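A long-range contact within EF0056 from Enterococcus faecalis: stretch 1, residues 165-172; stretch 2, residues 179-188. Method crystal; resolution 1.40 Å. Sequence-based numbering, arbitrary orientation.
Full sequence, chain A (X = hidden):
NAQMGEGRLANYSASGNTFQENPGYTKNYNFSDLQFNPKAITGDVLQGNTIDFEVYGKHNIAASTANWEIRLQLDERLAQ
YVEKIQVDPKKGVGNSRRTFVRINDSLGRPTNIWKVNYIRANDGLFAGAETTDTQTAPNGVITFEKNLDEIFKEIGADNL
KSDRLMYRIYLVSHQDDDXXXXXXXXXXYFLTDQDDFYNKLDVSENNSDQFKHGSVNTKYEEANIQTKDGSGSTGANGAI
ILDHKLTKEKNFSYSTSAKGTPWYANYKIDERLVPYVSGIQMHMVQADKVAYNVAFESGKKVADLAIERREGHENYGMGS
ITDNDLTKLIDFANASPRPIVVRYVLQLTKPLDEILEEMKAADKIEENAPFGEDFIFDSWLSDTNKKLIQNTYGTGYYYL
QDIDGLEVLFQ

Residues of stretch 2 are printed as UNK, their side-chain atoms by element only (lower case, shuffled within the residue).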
ATOM      1  N   LEU A 165      -5.183   5.848  11.591  1.00  5.68           N
ATOM      2  CA  LEU A 165      -3.788   6.209  11.860  1.00  5.99           C
ATOM      3  C   LEU A 165      -2.936   5.847  10.670  1.00  6.78           C
ATOM      4  O   LEU A 165      -2.692   4.677  10.397  1.00  7.70           O
ATOM      5  CB  LEU A 165      -3.253   5.490  13.092  1.00  8.15           C
ATOM      6  CG  LEU A 165      -3.937   5.829  14.421  1.00  8.72           C
ATOM      7  CD1 LEU A 165      -3.555   4.773  15.468  1.00 10.41           C
ATOM      8  CD2 LEU A 165      -3.593   7.230  14.897  1.00  9.43           C
ATOM      9  N   MET A 166      -2.484   6.860   9.962  1.00  5.04           N
ATOM     10  CA  MET A 166      -1.775   6.640   8.730  1.00  5.01           C
ATOM     11  C   MET A 166      -0.284   6.442   8.866  1.00  4.88           C
ATOM     12  O   MET A 166       0.345   6.817   9.873  1.00  4.49           O
ATOM     13  CB  MET A 166      -2.052   7.794   7.780  1.00  9.28           C
ATOM     14  CG  MET A 166      -1.393   9.107   8.144  1.00 10.14           C
ATOM     15  SD  MET A 166       0.342   9.312   7.648  1.00 13.51           S
ATOM     16  CE  MET A 166       0.139   9.486   5.895  1.00 13.81           C
ATOM     17  N   TYR A 167       0.282   5.844   7.826  1.00  5.68           N
ATOM     18  CA  TYR A 167       1.720   5.874   7.592  1.00  6.38           C
ATOM     19  C   TYR A 167       1.949   6.039   6.096  1.00  5.99           C
ATOM     20  O   TYR A 167       1.091   5.679   5.289  1.00  6.79           O
ATOM     21  CB  TYR A 167       2.405   4.616   8.102  1.00  6.46           C
ATOM     22  CG  TYR A 167       1.899   3.314   7.546  1.00  8.21           C
ATOM     23  CD1 TYR A 167       2.261   2.870   6.283  1.00 10.73           C
ATOM     24  CD2 TYR A 167       1.087   2.499   8.316  1.00  8.38           C
ATOM     25  CE1 TYR A 167       1.775   1.646   5.801  1.00  9.96           C
ATOM     26  CE2 TYR A 167       0.627   1.288   7.859  1.00 10.17           C
ATOM     27  CZ  TYR A 167       0.980   0.866   6.616  1.00 10.75           C
ATOM     28  OH  TYR A 167       0.494  -0.355   6.194  1.00 15.88           O
ATOM     29  N   ARG A 168       3.089   6.615   5.729  1.00  6.76           N
ATOM     30  CA  ARG A 168       3.526   6.685   4.336  1.00  5.77           C
ATOM     31  C   ARG A 168       5.009   6.390   4.281  1.00  5.86           C
ATOM     32  O   ARG A 168       5.791   7.032   4.991  1.00  6.63           O
ATOM     33  CB  ARG A 168       3.235   8.068   3.748  1.00  7.81           C
ATOM     34  CG  ARG A 168       3.724   8.271   2.299  1.00  6.71           C
ATOM     35  CD  ARG A 168       3.755   9.748   1.918  1.00 12.36           C
ATOM     36  NE  ARG A 168       3.822   9.960   0.480  1.00 11.73           N
ATOM     37  CZ  ARG A 168       4.252  11.073  -0.108  1.00 12.73           C
ATOM     38  NH1 ARG A 168       4.708  12.096   0.597  1.00 13.22           N
ATOM     39  NH2 ARG A 168       4.220  11.149  -1.429  1.00 14.27           N
ATOM     40  N   ILE A 169       5.423   5.431   3.459  1.00  4.39           N
ATOM     41  CA  ILE A 169       6.827   5.172   3.214  1.00  3.47           C
ATOM     42  C   ILE A 169       7.141   5.491   1.754  1.00  4.35           C
ATOM     43  O   ILE A 169       6.330   5.236   0.857  1.00  4.55           O
ATOM     44  CB  ILE A 169       7.209   3.735   3.620  1.00  4.95           C
ATOM     45  CG1 ILE A 169       8.734   3.587   3.688  1.00  5.04           C
ATOM     46  CG2 ILE A 169       6.567   2.711   2.687  1.00  5.71           C
ATOM     47  CD1 ILE A 169       9.199   2.284   4.299  1.00  8.83           C
ATOM     48  N   TYR A 170       8.278   6.125   1.512  1.00  4.58           N
ATOM     49  CA  TYR A 170       8.611   6.557   0.167  1.00  4.45           C
ATOM     50  C   TYR A 170      10.105   6.730   0.018  1.00  3.68           C
ATOM     51  O   TYR A 170      10.838   6.720   0.994  1.00  5.21           O
ATOM     52  CB  TYR A 170       7.855   7.841  -0.212  1.00  4.60           C
ATOM     53  CG  TYR A 170       8.036   9.044   0.693  1.00  5.42           C
ATOM     54  CD1 TYR A 170       7.400   9.112   1.936  1.00  5.80           C
ATOM     55  CD2 TYR A 170       8.767  10.148   0.281  1.00  6.57           C
ATOM     56  CE1 TYR A 170       7.539  10.235   2.749  1.00  6.42           C
ATOM     57  CE2 TYR A 170       8.906  11.266   1.094  1.00  6.25           C
ATOM     58  CZ  TYR A 170       8.272  11.291   2.319  1.00  7.38           C
ATOM     59  OH  TYR A 170       8.357  12.382   3.151  1.00 11.23           O
ATOM     60  N   LEU A 171      10.554   6.842  -1.224  1.00  5.14           N
ATOM     61  CA  LEU A 171      11.963   6.971  -1.542  1.00  5.16           C
ATOM     62  C   LEU A 171      12.237   8.316  -2.179  1.00  5.34           C
ATOM     63  O   LEU A 171      11.522   8.701  -3.110  1.00  6.29           O
ATOM     64  CB  LEU A 171      12.332   5.857  -2.502  1.00  6.27           C
ATOM     65  CG  LEU A 171      13.790   5.758  -2.899  1.00  7.12           C
ATOM     66  CD1 LEU A 171      14.623   5.379  -1.698  1.00  7.73           C
ATOM     67  CD2 LEU A 171      13.952   4.739  -4.024  1.00  7.55           C
ATOM     68  N   VAL A 172      13.257   9.018  -1.693  1.00  5.30           N
ATOM     69  CA  VAL A 172      13.663  10.280  -2.322  1.00  5.75           C
ATOM     70  C   VAL A 172      15.084  10.169  -2.819  1.00  6.41           C
ATOM     71  O   VAL A 172      15.832   9.282  -2.421  1.00  7.11           O
ATOM     72  CB  VAL A 172      13.532  11.500  -1.384  1.00  8.15           C
ATOM     73  CG1 VAL A 172      12.088  11.646  -0.864  1.00  8.09           C
ATOM     74  CG2 VAL A 172      14.508  11.386  -0.247  1.00  7.83           C
ATOM     75  N   UNK A 179      13.256  15.005  -4.472  1.00  8.68           N
ATOM     76  CA  UNK A 179      12.030  14.605  -5.122  1.00  9.20           C
ATOM     77  C   UNK A 179      11.814  13.110  -4.919  1.00  8.18           C
ATOM     78  O   UNK A 179      12.757  12.349  -4.596  1.00  8.21           O
ATOM     79  n   UNK A 179      12.675  19.076  -8.413  1.00 29.76           N
ATOM     80  c   UNK A 179      12.061  14.955  -6.610  1.00 11.45           C
ATOM     81  c   UNK A 179      11.883  16.733  -8.380  1.00 13.07           C
ATOM     82  c   UNK A 179      11.882  16.452  -6.877  1.00 10.98           C
ATOM     83  c   UNK A 179      11.521  18.164  -8.683  1.00 24.24           C
ATOM     84  N   UNK A 180      10.566  12.706  -5.073  1.00  8.84           N
ATOM     85  CA  UNK A 180      10.149  11.346  -4.824  1.00  7.38           C
ATOM     86  C   UNK A 180      10.286  10.481  -6.055  1.00  8.47           C
ATOM     87  O   UNK A 180       9.950  10.894  -7.166  1.00  8.73           O
ATOM     88  c   UNK A 180       7.219  12.292  -2.482  1.00 17.30           C
ATOM     89  c   UNK A 180       8.639  12.116  -3.009  1.00 10.94           C
ATOM     90  c   UNK A 180       8.146   9.954  -4.203  1.00 11.25           C
ATOM     91  c   UNK A 180       8.700  11.359  -4.338  1.00  9.85           C
ATOM     92  N   UNK A 181      10.755   9.260  -5.873  1.00  6.58           N
ATOM     93  CA  UNK A 181      10.853   8.320  -6.970  1.00  7.20           C
ATOM     94  C   UNK A 181       9.458   7.785  -7.272  1.00  7.49           C
ATOM     95  O   UNK A 181       8.817   7.164  -6.416  1.00  7.39           O
ATOM     96  c   UNK A 181      11.812   7.196  -6.622  1.00  5.91           C
ATOM     97  c   UNK A 181      11.958   6.233  -7.770  1.00  6.78           C
ATOM     98  c   UNK A 181      13.178   7.775  -6.273  1.00  6.94           C
ATOM     99  N   UNK A 182       8.945   8.069  -8.482  1.00  6.46           N
ATOM    100  CA  UNK A 182       7.523   7.777  -8.700  1.00  7.47           C
ATOM    101  C   UNK A 182       7.168   6.302  -8.718  1.00  6.92           C
ATOM    102  O   UNK A 182       7.885   5.498  -9.280  1.00  9.64           O
ATOM    103  c   UNK A 182       7.243   8.403 -10.062  1.00  9.77           C
ATOM    104  c   UNK A 182       8.572   8.442 -10.745  1.00  9.38           C
ATOM    105  c   UNK A 182       9.594   8.641  -9.681  1.00  7.49           C
ATOM    106  N   UNK A 183       6.078   5.973  -8.038  1.00  7.73           N
ATOM    107  CA  UNK A 183       5.646   4.603  -7.865  1.00  9.94           C
ATOM    108  C   UNK A 183       6.219   3.937  -6.617  1.00  7.69           C
ATOM    109  O   UNK A 183       5.710   2.890  -6.199  1.00 12.26           O
ATOM    110  N   UNK A 184       7.252   4.524  -6.034  1.00  8.97           N
ATOM    111  CA  UNK A 184       7.953   3.907  -4.906  1.00  9.51           C
ATOM    112  C   UNK A 184       7.510   4.650  -3.651  1.00 11.61           C
ATOM    113  O   UNK A 184       8.288   5.335  -2.973  1.00 10.69           O
ATOM    114  c   UNK A 184       9.472   3.933  -5.100  1.00  6.63           C
ATOM    115  c   UNK A 184       9.351   1.994  -6.799  1.00 12.19           C
ATOM    116  c   UNK A 184      10.172   3.081  -4.039  1.00 10.54           C
ATOM    117  c   UNK A 184       9.831   3.412  -6.497  1.00  9.37           C
ATOM    118  N   UNK A 185       6.204   4.564  -3.429  1.00  9.49           N
ATOM    119  CA  UNK A 185       5.571   5.112  -2.257  1.00  7.91           C
ATOM    120  C   UNK A 185       4.351   4.281  -1.898  1.00  9.29           C
ATOM    121  O   UNK A 185       3.633   3.775  -2.780  1.00 10.29           O
ATOM    122  c   UNK A 185       3.677   8.307  -3.339  1.00 30.53           C
ATOM    123  o   UNK A 185       3.012   8.685  -2.343  1.00 22.60           O
ATOM    124  c   UNK A 185       5.170   6.565  -2.448  1.00 10.54           C
ATOM    125  o   UNK A 185       4.030   9.076  -4.252  1.00 21.04           O
ATOM    126  c   UNK A 185       4.101   6.859  -3.430  1.00 17.78           C
ATOM    127  N   UNK A 186       4.105   4.145  -0.613  1.00  6.36           N
ATOM    128  CA  UNK A 186       2.971   3.395  -0.134  1.00  7.29           C
ATOM    129  C   UNK A 186       2.408   4.092   1.075  1.00  6.82           C
ATOM    130  O   UNK A 186       3.148   4.437   1.992  1.00  7.92           O
ATOM    131  o   UNK A 186       2.318   1.214   0.600  1.00 18.25           O
ATOM    132  c   UNK A 186       3.426   1.997   0.205  1.00  9.18           C
ATOM    133  N   UNK A 187       1.092   4.306   1.072  1.00  7.86           N
ATOM    134  CA  UNK A 187       0.365   4.952   2.165  1.00  8.09           C
ATOM    135  C   UNK A 187      -0.704   3.998   2.670  1.00 11.17           C
ATOM    136  O   UNK A 187      -1.565   3.572   1.869  1.00 10.57           O
ATOM    137  o   UNK A 187       0.708   7.188   1.283  1.00 11.65           O
ATOM    138  c   UNK A 187      -0.294   6.258   1.705  1.00  8.78           C
ATOM    139  c   UNK A 187      -1.129   6.897   2.829  1.00 11.79           C
ATOM    140  N   UNK A 188      -0.654   3.671   3.967  1.00  8.14           N
ATOM    141  CA  UNK A 188      -1.573   2.723   4.577  1.00  9.19           C
ATOM    142  C   UNK A 188      -1.985   3.185   5.957  1.00  4.70           C
ATOM    143  O   UNK A 188      -1.760   4.336   6.296  1.00  6.35           O
TER

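Position 179 carries four carbons in a row ending in a nitrogen. The CA-to-CB bond points away from stretch 1, and the side chain stays 6.4 Å or more from it. An unbranched chain with a terminal amine is lysine, Lys179. Its contact is made by the backbone: Lys179 O lies 3.2 Å from Val172 CA, a CA-H...O contact.

Position 180 has four carbons, forked at the first, with one arm two carbons long. The end of the longer arm lies 3.8 Å from Tyr170 CD2 and 3.4 Å from Arg168 NH2. The fork at CB and the unequal arms identify isoleucine, Ile180. Its CG1 also packs on Val172 CG1 at 4.1 Å.

Position 181 has three carbons, one bearing the other two. CA-to-CB points toward stretch 1, and one of the two end carbons is 3.9 Å from Leu171 CD2. This is valine, Val181. Its backbone is held as well, by a hydrogen bond from Val181 N to Leu171 O of 2.9 Å.

Position 182 has three carbons that close a ring onto the backbone N. CA-to-CB points away, and there is no contact with stretch 1. Only proline closes such a ring, so it is Pro182.

Position 183 has no side-chain atoms and is glycine, Gly183. Its phi is 90°, where a CB would be jammed against the carbonyl O of the preceding residue. The type II turn running from Val181 to position 184 uses this backbone shape.

Position 184 again has four carbons forked at the first, one arm being two carbons long. The carbon of the short arm lies 3.8 Å from Leu171 CB. This is isoleucine, Ile184. The turn is closed by Ile184 N bonding to Val181 O at 3.1 Å, and Leu171 N donates to Ile184 O at 3.2 Å.

Position 185 has three carbons, the third carrying two oxygens. One oxygen is 2.9 Å from Arg168 NH2. A carboxylate at this length is glutamate, Glu185. Its OE1 lies at the guanidinium edge, near its plane, and accepts from both NH2 and NE of Arg168, forming a salt bridge.

Position 186 has one carbon and then one oxygen. Its CB is 4.1 Å from Ile169 CG2. This is serine, Ser186. Ser186 N and O each bond to Ile169, N to O and O to N, both at 2.9 Å.

Position 187 has one carbon carrying an oxygen and a carbon. The oxygen is 3.4 Å from Arg168 CG, on the same face of the sheet. This is threonine, Thr187.

Position 188 has no side chain. Its CA sits over the face of the Tyr167 ring, 4.0 Å from the centroid. This is glycine, Gly188. A CB here would come 2.7 Å from Tyr167 OH, a clash.

The contact is a bent antiparallel pairing. Strand 184-188 runs at 177° to strand 166-172; strand 179-181, before the corner, crosses it at 111°. Backbone hydrogen bonds set the register, while the Arg168–Glu185 salt bridge and apolar packing around Leu171 join side chains across it. Together the stretches bury 725 Å².

Stretch 2 179-188: KIVPGIESTG
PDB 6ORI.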